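PDB 2F1N: cytolethal distending toxin subunit B from Escherichia coli, which nicks DNA as the endonuclease subunit of a tripartite toxin, very probably damaging the DNA of intoxicated cells and causing cell-cycle arrest at G2/M. Local coordinates for residues 56-60 with 94-98. Sequence-based numbering, arbitrary orientation.
Sequences AGSPP and YIYFS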
loop_
_atom_site.group_PDB
_atom_site.type_symbol
_atom_site.label_atom_id
_atom_site.label_comp_id
_atom_site.label_asym_id
_atom_site.label_seq_id
_atom_site.Cartn_x
_atom_site.Cartn_y
_atom_site.Cartn_z
ATOM N N ALA A 56 8.109 7.106 2.547
ATOM C CA ALA A 56 7.376 7.406 3.780
ATOM C C ALA A 56 8.188 8.245 4.786
ATOM O O ALA A 56 7.622 8.751 5.767
ATOM C CB ALA A 56 6.878 6.095 4.464
ATOM N N GLY A 57 9.488 8.438 4.547
ATOM C CA GLY A 57 10.236 9.221 5.538
ATOM C C GLY A 57 10.406 8.429 6.840
ATOM O O GLY A 57 10.861 7.291 6.830
ATOM N N SER A 58 10.053 9.057 7.937
ATOM C CA SER A 58 10.156 8.495 9.270
ATOM C C SER A 58 8.722 8.515 9.802
ATOM O O SER A 58 7.939 9.404 9.445
ATOM C CB SER A 58 11.062 9.401 10.126
ATOM O OG SER A 58 12.455 9.153 9.798
ATOM N N PRO A 59 8.360 7.558 10.645
ATOM C CA PRO A 59 7.004 7.562 11.222
ATOM C C PRO A 59 6.819 8.752 12.189
ATOM O O PRO A 59 7.833 9.398 12.559
ATOM C CB PRO A 59 6.927 6.228 11.975
ATOM C CG PRO A 59 8.357 5.850 12.271
ATOM C CD PRO A 59 9.178 6.441 11.138
ATOM N N PRO A 60 5.583 9.020 12.598
ATOM C CA PRO A 60 5.284 10.110 13.526
ATOM C C PRO A 60 6.126 9.904 14.784
ATOM O O PRO A 60 6.268 8.770 15.249
ATOM C CB PRO A 60 3.800 9.881 13.865
ATOM C CG PRO A 60 3.241 9.077 12.714
ATOM C CD PRO A 60 4.367 8.254 12.252
ATOM N N TYR A 94 -2.469 1.396 13.828
ATOM C CA TYR A 94 -1.236 0.615 13.771
ATOM C C TYR A 94 -0.447 1.001 12.532
ATOM O O TYR A 94 -0.999 1.152 11.449
ATOM C CB TYR A 94 -1.570 -0.910 13.718
ATOM C CG TYR A 94 -2.024 -1.430 15.058
ATOM C CD1 TYR A 94 -3.345 -1.297 15.449
ATOM C CD2 TYR A 94 -1.109 -2.045 15.904
ATOM C CE1 TYR A 94 -3.771 -1.766 16.724
ATOM C CE2 TYR A 94 -1.495 -2.528 17.125
ATOM C CZ TYR A 94 -2.843 -2.406 17.519
ATOM O OH TYR A 94 -3.244 -2.892 18.743
ATOM N N ILE A 95 0.876 1.206 12.680
ATOM C CA ILE A 95 1.722 1.495 11.520
ATOM C C ILE A 95 2.702 0.372 11.322
ATOM O O ILE A 95 3.353 -0.065 12.286
ATOM C CB ILE A 95 2.533 2.834 11.752
ATOM C CG1 ILE A 95 1.580 4.027 11.993
ATOM C CG2 ILE A 95 3.414 3.106 10.505
ATOM C CD1 ILE A 95 2.387 5.348 12.312
ATOM N N TYR A 96 2.855 -0.105 10.092
ATOM C CA TYR A 96 3.882 -1.132 9.817
ATOM C C TYR A 96 4.867 -0.413 8.939
ATOM O O TYR A 96 4.534 0.075 7.824
ATOM C CB TYR A 96 3.229 -2.358 9.098
ATOM C CG TYR A 96 2.247 -2.937 10.055
ATOM C CD1 TYR A 96 2.675 -3.854 11.036
ATOM C CD2 TYR A 96 0.925 -2.449 10.115
ATOM C CE1 TYR A 96 1.786 -4.348 12.012
ATOM C CE2 TYR A 96 0.045 -2.903 11.108
ATOM C CZ TYR A 96 0.481 -3.853 12.041
ATOM O OH TYR A 96 -0.381 -4.283 13.048
ATOM N N PHE A 97 6.078 -0.271 9.463
ATOM C CA PHE A 97 7.042 0.645 8.835
ATOM C C PHE A 97 8.302 -0.080 8.441
ATOM O O PHE A 97 8.872 -0.788 9.276
ATOM C CB PHE A 97 7.346 1.815 9.793
ATOM C CG PHE A 97 7.891 3.034 9.085
ATOM C CD1 PHE A 97 9.201 3.101 8.742
ATOM C CD2 PHE A 97 7.033 4.106 8.749
ATOM C CE1 PHE A 97 9.717 4.205 8.055
ATOM C CE2 PHE A 97 7.554 5.240 8.051
ATOM C CZ PHE A 97 8.888 5.248 7.707
ATOM N N SER A 98 8.779 0.145 7.211
ATOM C CA SER A 98 10.052 -0.453 6.789
ATOM C C SER A 98 11.014 0.640 6.391
ATOM O O SER A 98 10.785 1.294 5.386
ATOM C CB SER A 98 9.902 -1.371 5.583
ATOM O OG SER A 98 9.071 -2.443 5.936
#
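The Phe97 ring carries Pro59 on one face and meets the carbonyl oxygen of Gly57 at its edge. Pro59 CD sits over the middle of the ring, 3.7 Å from its centroid and only 12° off the normal, which makes a CH-pi contact. The two side chains cross at about a right angle, yet the pyrrolidine lies almost flat over the phenyl, displaced toward CD2 and CE2; Pro59 CB comes within 3.9 Å of Phe97 CD2. Gly57 O lies near the ring plane, 3.0 Å from Phe97 CZ and farther from CE1. From the side of the ring plane opposite Pro59, Ala56 brings its methyl in obliquely, CB 3.7 Å from Phe97 CE2. Phe97 reaches this loop because its CG stands anti to the backbone N (chi1 -159°), carrying the ring out from the strand into the bend of residues 56-59.

Two residues back along the strand, Ile95 makes a separate apolar contact. Its end methyl, CD1, abuts the CD-CG side of the Pro60 ring, 3.5 Å from Pro60 CD. The extended outer torsion (chi2 177°) brings that methyl to the proline ring. Trp34 of helix 31-42 touches Phe97, Ile95 and Pro60, joining both contacts to the helix.

In this DNase I-like fold, the contact packs the loop that follows strand 50-56 against strand 92-98, two places away in the same sheet, with strand 109-113 in between. Gly57 O also accepts a hydrogen bond from Asn108 ND2, so the oxygen has a conventional donor besides the aromatic edge. Between the two segments the contact consists of apolar packing and the CH-pi contact, while the electron-rich oxygen faces the ring's slightly positive C-H rim, probably a mildly favourable arrangement.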